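Beta-glucuronidase (Dictyoglomus thermophilum, PDB 6XXW) probably hydrolyses beta-D-glucuronides, releasing glucuronic acid, as a tetrameric family 2 glycoside hydrolase. Local coordinates at residues L145-K156 / K168-N178. Residues are numbered along the deposited sequence; the frame is centred on the assembly and turned at random.
Sequences LTWDVLPPGELK and KVLNYYFDFFN
The Phe174 ring is sandwiched between Pro151 and Tyr172. Pro151, which follows a cis peptide bond, lays its CG over one face in a CH-pi contact, 3.9 Å from the ring centroid; CD2 of Tyr172 covers the opposite face near the rim. The edge of Phe174 meets Pro152 O in plane and CD1 of Leu145, whose methyl also packs 3.8 Å from Tyr172 CB and reaches CD2 of Leu170, crossing that side chain at about a right angle. On the side of Glu154 and Asn171, the Trp147 ring carries Gly153 O over one face and, in its plane, gives NE1-H to Glu154 OE1 (3.2 Å), met from above the carboxylate plane. With CG wedged between backbone N and carbonyl carbon (chi1 39°), the extended Glu154 chain, in the conformer described here, one of two modelled, brings OE2 to the edge of the Tyr173 ring and to a salt bridge with Lys156 NZ (3.5 Å). In this conformer the carboxylate reaches three side chains, the bond from Tyr173 OH being weak. A water fastens the corner, donating to Pro152 O and accepting from Tyr173 N. Beyond it the strands run antiparallel: Glu154 and Asn171 exchange two backbone bonds, as do Lys156 and Val169, the straightest being Lys156 N to Val169 O (2.7 Å, 174°). These strands form a two-stranded hairpin rising from the sugar-binding domain, while the loops at its base face the TIM barrel domain: Val149 and Leu150 touch helix 385-402, Phe176 meets His307 and Tyr342, and Asp175 forms a salt bridge with Arg563.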
ATOM      1  N   LEU A 145     -33.163 -12.123  -2.214  1.00 21.35           N
ATOM      2  CA  LEU A 145     -33.948 -10.895  -2.146  1.00 24.02           C
ATOM      3  C   LEU A 145     -35.147 -10.957  -3.090  1.00 24.74           C
ATOM      4  O   LEU A 145     -35.138 -11.673  -4.099  1.00 20.84           O
ATOM      5  CB  LEU A 145     -33.076  -9.688  -2.496  1.00 24.98           C
ATOM      6  CG  LEU A 145     -31.869  -9.457  -1.583  1.00 24.79           C
ATOM      7  CD1 LEU A 145     -30.834  -8.563  -2.261  1.00 30.27           C
ATOM      8  CD2 LEU A 145     -32.330  -8.865  -0.266  1.00 26.54           C
ATOM      9  N   THR A 146     -36.191 -10.196  -2.744  1.00 23.31           N
ATOM     10  CA  THR A 146     -37.361 -10.003  -3.590  1.00 18.86           C
ATOM     11  C   THR A 146     -37.743  -8.529  -3.569  1.00 21.20           C
ATOM     12  O   THR A 146     -37.206  -7.737  -2.789  1.00 20.38           O
ATOM     13  CB  THR A 146     -38.564 -10.837  -3.129  1.00 26.44           C
ATOM     14  OG1 THR A 146     -39.098 -10.258  -1.934  1.00 23.06           O
ATOM     15  CG2 THR A 146     -38.172 -12.288  -2.869  1.00 22.03           C
ATOM     16  N   TRP A 147     -38.712  -8.154  -4.409  1.00 20.94           N
ATOM     17  CA  TRP A 147     -39.126  -6.758  -4.400  1.00 20.11           C
ATOM     18  C   TRP A 147     -40.040  -6.402  -3.237  1.00 21.29           C
ATOM     19  O   TRP A 147     -40.352  -5.218  -3.072  1.00 24.98           O
ATOM     20  CB  TRP A 147     -39.805  -6.380  -5.728  1.00 26.07           C
ATOM     21  CG  TRP A 147     -38.786  -6.017  -6.755  1.00 20.81           C
ATOM     22  CD1 TRP A 147     -38.378  -6.786  -7.806  1.00 26.17           C
ATOM     23  CD2 TRP A 147     -38.007  -4.817  -6.807  1.00 23.37           C
ATOM     24  NE1 TRP A 147     -37.403  -6.132  -8.518  1.00 30.80           N
ATOM     25  CE2 TRP A 147     -37.153  -4.923  -7.924  1.00 25.65           C
ATOM     26  CE3 TRP A 147     -37.960  -3.657  -6.027  1.00 24.42           C
ATOM     27  CZ2 TRP A 147     -36.261  -3.915  -8.280  1.00 29.34           C
ATOM     28  CZ3 TRP A 147     -37.067  -2.655  -6.376  1.00 24.83           C
ATOM     29  CH2 TRP A 147     -36.231  -2.792  -7.495  1.00 28.50           C
ATOM     30  N   ASP A 148     -40.480  -7.361  -2.418  1.00 19.08           N
ATOM     31  CA  ASP A 148     -41.294  -6.995  -1.262  1.00 24.77           C
ATOM     32  C   ASP A 148     -40.598  -7.264   0.070  1.00 24.97           C
ATOM     33  O   ASP A 148     -41.262  -7.310   1.105  1.00 26.94           O
ATOM     34  CB  ASP A 148     -42.656  -7.685  -1.286  1.00 26.63           C
ATOM     35  CG  ASP A 148     -42.566  -9.146  -1.585  1.00 36.68           C
ATOM     36  OD1 ASP A 148     -41.528  -9.761  -1.266  1.00 42.09           O
ATOM     37  OD2 ASP A 148     -43.543  -9.679  -2.153  1.00 44.84           O
ATOM     38  N   VAL A 149     -39.285  -7.432   0.070  1.00 24.64           N
ATOM     39  CA  VAL A 149     -38.505  -7.349   1.300  1.00 24.19           C
ATOM     40  C   VAL A 149     -37.648  -6.096   1.188  1.00 21.06           C
ATOM     41  O   VAL A 149     -37.382  -5.600   0.091  1.00 19.67           O
ATOM     42  CB  VAL A 149     -37.639  -8.603   1.548  1.00 28.11           C
ATOM     43  CG1 VAL A 149     -36.369  -8.545   0.711  1.00 19.34           C
ATOM     44  CG2 VAL A 149     -37.307  -8.762   3.049  1.00 23.53           C
ATOM     45  N   LEU A 150     -37.222  -5.570   2.340  1.00 18.97           N
ATOM     46  CA  LEU A 150     -36.349  -4.405   2.390  1.00 18.16           C
ATOM     47  C   LEU A 150     -35.019  -4.793   3.023  1.00 22.59           C
ATOM     48  O   LEU A 150     -35.002  -5.331   4.138  1.00 20.58           O
ATOM     49  CB  LEU A 150     -36.976  -3.254   3.192  1.00 17.82           C
ATOM     50  CG  LEU A 150     -38.238  -2.624   2.584  1.00 19.86           C
ATOM     51  CD1 LEU A 150     -38.879  -1.689   3.584  1.00 19.10           C
ATOM     52  CD2 LEU A 150     -37.910  -1.872   1.289  1.00 16.99           C
ATOM     53  N   PRO A 151     -33.887  -4.533   2.363  1.00 17.37           N
ATOM     54  CA  PRO A 151     -33.805  -3.904   1.042  1.00 16.05           C
ATOM     55  C   PRO A 151     -34.143  -4.877  -0.087  1.00 16.05           C
ATOM     56  O   PRO A 151     -33.895  -6.075   0.044  1.00 16.77           O
ATOM     57  CB  PRO A 151     -32.338  -3.473   0.955  1.00 17.25           C
ATOM     58  CG  PRO A 151     -31.620  -4.511   1.739  1.00 16.50           C
ATOM     59  CD  PRO A 151     -32.555  -4.862   2.901  1.00 17.38           C
ATOM     60  N   PRO A 152     -34.699  -4.357  -1.175  1.00 18.37           N
ATOM     61  CA  PRO A 152     -35.172  -5.220  -2.261  1.00 18.09           C
ATOM     62  C   PRO A 152     -34.085  -5.628  -3.251  1.00 17.95           C
ATOM     63  O   PRO A 152     -33.010  -5.035  -3.349  1.00 18.46           O
ATOM     64  CB  PRO A 152     -36.217  -4.343  -2.956  1.00 16.96           C
ATOM     65  CG  PRO A 152     -35.643  -2.950  -2.812  1.00 20.87           C
ATOM     66  CD  PRO A 152     -35.059  -2.942  -1.398  1.00 22.42           C
ATOM     67  N   GLY A 153     -34.422  -6.660  -4.015  1.00 19.19           N
ATOM     68  CA  GLY A 153     -33.593  -7.172  -5.088  1.00 18.56           C
ATOM     69  C   GLY A 153     -34.392  -8.220  -5.822  1.00 23.77           C
ATOM     70  O   GLY A 153     -35.570  -8.437  -5.536  1.00 21.52           O
ATOM     71  N   GLU A 154     -33.728  -8.895  -6.759  0.64 21.86           N
ATOM     72  CA  GLU A 154     -34.429  -9.857  -7.599  0.64 26.58           C
ATOM     73  C   GLU A 154     -33.451 -10.892  -8.133  0.64 26.54           C
ATOM     74  O   GLU A 154     -32.363 -10.542  -8.602  0.64 27.09           O
ATOM     75  CB  GLU A 154     -35.147  -9.153  -8.759  0.64 28.75           C
ATOM     76  CG  GLU A 154     -34.368  -8.002  -9.376  0.64 32.00           C
ATOM     77  CD  GLU A 154     -35.144  -7.286 -10.479  0.64 38.95           C
ATOM     78  OE1 GLU A 154     -36.190  -7.817 -10.916  0.64 30.66           O
ATOM     79  OE2 GLU A 154     -34.692  -6.206 -10.928  0.64 36.37           O
ATOM     80  N   LEU A 155     -33.838 -12.161  -8.045  1.00 25.01           N
ATOM     81  CA  LEU A 155     -33.046 -13.229  -8.630  1.00 23.96           C
ATOM     82  C   LEU A 155     -33.427 -13.338 -10.100  1.00 31.82           C
ATOM     83  O   LEU A 155     -34.613 -13.420 -10.432  1.00 30.08           O
ATOM     84  CB  LEU A 155     -33.300 -14.543  -7.886  1.00 35.51           C
ATOM     85  CG  LEU A 155     -32.410 -15.745  -8.230  1.00 33.68           C
ATOM     86  CD1 LEU A 155     -30.956 -15.448  -7.905  1.00 33.14           C
ATOM     87  CD2 LEU A 155     -32.890 -16.988  -7.483  1.00 45.03           C
ATOM     88  N   LYS A 156     -32.443 -13.285 -10.986  1.00 31.19           N
ATOM     89  CA  LYS A 156     -32.719 -13.310 -12.412  1.00 32.56           C
ATOM     90  C   LYS A 156     -32.001 -14.474 -13.072  1.00 35.85           C
ATOM     91  O   LYS A 156     -30.845 -14.771 -12.749  1.00 34.83           O
ATOM     92  CB  LYS A 156     -32.324 -12.002 -13.093  1.00 34.42           C
ATOM     93  CG  LYS A 156     -33.196 -10.815 -12.705  1.00 35.12           C
ATOM     94  CD  LYS A 156     -32.816  -9.594 -13.535  1.00 49.91           C
ATOM     95  CE  LYS A 156     -33.640  -8.376 -13.156  1.00 50.87           C
ATOM     96  NZ  LYS A 156     -33.311  -7.172 -13.985  1.00 64.72           N
ATOM     97  N   LYS A 168     -27.563 -17.990 -12.765  1.00 28.62           N
ATOM     98  CA  LYS A 168     -28.494 -17.049 -12.163  1.00 29.28           C
ATOM     99  C   LYS A 168     -27.719 -15.978 -11.413  1.00 35.20           C
ATOM    100  O   LYS A 168     -26.587 -16.202 -10.978  1.00 29.86           O
ATOM    101  CB  LYS A 168     -29.496 -17.764 -11.240  1.00 37.40           C
ATOM    102  CG  LYS A 168     -28.930 -18.245  -9.913  1.00 46.08           C
ATOM    103  CD  LYS A 168     -29.912 -19.182  -9.214  1.00 43.32           C
ATOM    104  CE  LYS A 168     -29.646 -19.251  -7.717  1.00 53.10           C
ATOM    105  NZ  LYS A 168     -28.331 -19.894  -7.419  1.00 53.35           N
ATOM    106  N   VAL A 169     -28.313 -14.788 -11.313  1.00 26.98           N
ATOM    107  CA  VAL A 169     -27.697 -13.672 -10.603  1.00 30.36           C
ATOM    108  C   VAL A 169     -28.726 -13.074  -9.654  1.00 32.52           C
ATOM    109  O   VAL A 169     -29.919 -13.019  -9.966  1.00 29.50           O
ATOM    110  CB  VAL A 169     -27.138 -12.593 -11.561  1.00 33.76           C
ATOM    111  CG1 VAL A 169     -26.085 -13.182 -12.495  1.00 32.73           C
ATOM    112  CG2 VAL A 169     -28.256 -11.918 -12.363  1.00 35.79           C
ATOM    113  N   LEU A 170     -28.272 -12.662  -8.475  1.00 23.88           N
ATOM    114  CA  LEU A 170     -29.107 -11.875  -7.579  1.00 24.29           C
ATOM    115  C   LEU A 170     -28.793 -10.418  -7.858  1.00 24.49           C
ATOM    116  O   LEU A 170     -27.691  -9.948  -7.560  1.00 27.09           O
ATOM    117  CB  LEU A 170     -28.846 -12.229  -6.119  1.00 29.32           C
ATOM    118  CG  LEU A 170     -29.773 -11.566  -5.106  1.00 29.29           C
ATOM    119  CD1 LEU A 170     -31.197 -12.054  -5.293  1.00 27.61           C
ATOM    120  CD2 LEU A 170     -29.278 -11.836  -3.669  1.00 26.14           C
ATOM    121  N   ASN A 171     -29.733  -9.711  -8.465  1.00 21.99           N
ATOM    122  CA  ASN A 171     -29.541  -8.297  -8.728  1.00 25.96           C
ATOM    123  C   ASN A 171     -30.075  -7.481  -7.563  1.00 24.89           C
ATOM    124  O   ASN A 171     -31.121  -7.800  -6.989  1.00 26.53           O
ATOM    125  CB  ASN A 171     -30.236  -7.880 -10.026  1.00 30.42           C
ATOM    126  CG  ASN A 171     -29.474  -8.351 -11.265  1.00 34.09           C
ATOM    127  OD1 ASN A 171     -28.250  -8.511 -11.235  1.00 45.77           O
ATOM    128  ND2 ASN A 171     -30.191  -8.578 -12.347  1.00 47.62           N
ATOM    129  N   TYR A 172     -29.346  -6.426  -7.221  1.00 23.01           N
ATOM    130  CA  TYR A 172     -29.779  -5.493  -6.196  1.00 20.91           C
ATOM    131  C   TYR A 172     -29.022  -4.188  -6.388  1.00 24.58           C
ATOM    132  O   TYR A 172     -27.938  -4.152  -6.979  1.00 23.04           O
ATOM    133  CB  TYR A 172     -29.584  -6.051  -4.783  1.00 17.05           C
ATOM    134  CG  TYR A 172     -28.189  -6.505  -4.394  1.00 21.70           C
ATOM    135  CD1 TYR A 172     -27.763  -7.796  -4.668  1.00 22.76           C
ATOM    136  CD2 TYR A 172     -27.329  -5.670  -3.674  1.00 23.18           C
ATOM    137  CE1 TYR A 172     -26.505  -8.243  -4.277  1.00 24.08           C
ATOM    138  CE2 TYR A 172     -26.052  -6.111  -3.271  1.00 17.69           C
ATOM    139  CZ  TYR A 172     -25.656  -7.408  -3.573  1.00 19.51           C
ATOM    140  OH  TYR A 172     -24.412  -7.883  -3.198  1.00 23.93           O
ATOM    141  N   TYR A 173     -29.619  -3.112  -5.887  1.00 18.35           N
ATOM    142  CA  TYR A 173     -29.240  -1.762  -6.271  1.00 22.72           C
ATOM    143  C   TYR A 173     -28.851  -0.918  -5.072  1.00 22.43           C
ATOM    144  O   TYR A 173     -28.729   0.305  -5.194  1.00 26.71           O
ATOM    145  CB  TYR A 173     -30.392  -1.124  -7.071  1.00 23.44           C
ATOM    146  CG  TYR A 173     -30.773  -2.021  -8.224  1.00 24.84           C
ATOM    147  CD1 TYR A 173     -30.071  -1.971  -9.423  1.00 33.09           C
ATOM    148  CD2 TYR A 173     -31.776  -2.975  -8.088  1.00 34.22           C
ATOM    149  CE1 TYR A 173     -30.396  -2.815 -10.473  1.00 36.10           C
ATOM    150  CE2 TYR A 173     -32.103  -3.825  -9.128  1.00 34.07           C
ATOM    151  CZ  TYR A 173     -31.410  -3.738 -10.317  1.00 34.05           C
ATOM    152  OH  TYR A 173     -31.731  -4.582 -11.355  1.00 46.34           O
ATOM    153  N   PHE A 174     -28.639  -1.539  -3.924  1.00 17.41           N
ATOM    154  CA  PHE A 174     -28.031  -0.861  -2.791  1.00 19.64           C
ATOM    155  C   PHE A 174     -26.531  -1.137  -2.787  1.00 23.78           C
ATOM    156  O   PHE A 174     -26.075  -2.190  -3.235  1.00 20.36           O
ATOM    157  CB  PHE A 174     -28.670  -1.294  -1.468  1.00 16.29           C
ATOM    158  CG  PHE A 174     -28.743  -2.782  -1.254  1.00 14.32           C
ATOM    159  CD1 PHE A 174     -27.709  -3.458  -0.587  1.00 16.48           C
ATOM    160  CD2 PHE A 174     -29.869  -3.501  -1.638  1.00 17.15           C
ATOM    161  CE1 PHE A 174     -27.782  -4.829  -0.351  1.00 16.20           C
ATOM    162  CE2 PHE A 174     -29.962  -4.880  -1.391  1.00 16.93           C
ATOM    163  CZ  PHE A 174     -28.922  -5.547  -0.750  1.00 16.60           C
ATOM    164  N   ASP A 175     -25.766  -0.170  -2.287  1.00 18.96           N
ATOM    165  CA  ASP A 175     -24.311  -0.189  -2.406  1.00 17.98           C
ATOM    166  C   ASP A 175     -23.665  -0.681  -1.114  1.00 19.28           C
ATOM    167  O   ASP A 175     -22.875   0.011  -0.474  1.00 20.75           O
ATOM    168  CB  ASP A 175     -23.807   1.201  -2.777  1.00 17.94           C
ATOM    169  CG  ASP A 175     -22.304   1.249  -2.975  1.00 20.40           C
ATOM    170  OD1 ASP A 175     -21.757   0.355  -3.660  1.00 21.36           O
ATOM    171  OD2 ASP A 175     -21.673   2.183  -2.439  1.00 19.74           O
ATOM    172  N   PHE A 176     -24.064  -1.875  -0.690  1.00 18.43           N
ATOM    173  CA  PHE A 176     -23.324  -2.604   0.331  1.00 18.04           C
ATOM    174  C   PHE A 176     -23.548  -4.078   0.055  1.00 15.41           C
ATOM    175  O   PHE A 176     -24.575  -4.455  -0.505  1.00 16.39           O
ATOM    176  CB  PHE A 176     -23.730  -2.228   1.767  1.00 18.63           C
ATOM    177  CG  PHE A 176     -25.227  -2.292   2.052  1.00 15.95           C
ATOM    178  CD1 PHE A 176     -26.047  -1.217   1.749  1.00 15.71           C
ATOM    179  CD2 PHE A 176     -25.791  -3.414   2.668  1.00 17.33           C
ATOM    180  CE1 PHE A 176     -27.406  -1.258   2.031  1.00 16.61           C
ATOM    181  CE2 PHE A 176     -27.156  -3.470   2.953  1.00 17.74           C
ATOM    182  CZ  PHE A 176     -27.966  -2.390   2.628  1.00 17.42           C
ATOM    183  N   PHE A 177     -22.573  -4.904   0.424  1.00 18.28           N
ATOM    184  CA  PHE A 177     -22.614  -6.310   0.040  1.00 18.36           C
ATOM    185  C   PHE A 177     -23.757  -7.036   0.741  1.00 19.54           C
ATOM    186  O   PHE A 177     -24.031  -6.800   1.922  1.00 19.08           O
ATOM    187  CB  PHE A 177     -21.288  -7.007   0.371  1.00 15.74           C
ATOM    188  CG  PHE A 177     -21.230  -8.435  -0.108  1.00 18.74           C
ATOM    189  CD1 PHE A 177     -21.343  -8.731  -1.464  1.00 19.19           C
ATOM    190  CD2 PHE A 177     -21.082  -9.479   0.789  1.00 18.41           C
ATOM    191  CE1 PHE A 177     -21.290 -10.043  -1.912  1.00 25.82           C
ATOM    192  CE2 PHE A 177     -21.024 -10.788   0.348  1.00 19.26           C
ATOM    193  CZ  PHE A 177     -21.141 -11.071  -1.002  1.00 24.83           C
ATOM    194  N   ASN A 178     -24.398  -7.959   0.016  1.00 15.32           N
ATOM    195  CA  ASN A 178     -25.515  -8.741   0.556  1.00 19.43           C
ATOM    196  C   ASN A 178     -25.003  -9.872   1.457  1.00 19.74           C
ATOM    197  O   ASN A 178     -25.229 -11.058   1.215  1.00 20.01           O
ATOM    198  CB  ASN A 178     -26.364  -9.285  -0.589  1.00 17.42           C
ATOM    199  CG  ASN A 178     -27.664  -9.933  -0.114  1.00 20.77           C
ATOM    200  OD1 ASN A 178     -28.358  -9.413   0.771  1.00 20.34           O
ATOM    201  ND2 ASN A 178     -27.995 -11.077  -0.705  1.00 20.07           N
TER
HETATM  202  O   HOH W   1     -32.046  -2.817  -4.652  1.00 22.83           O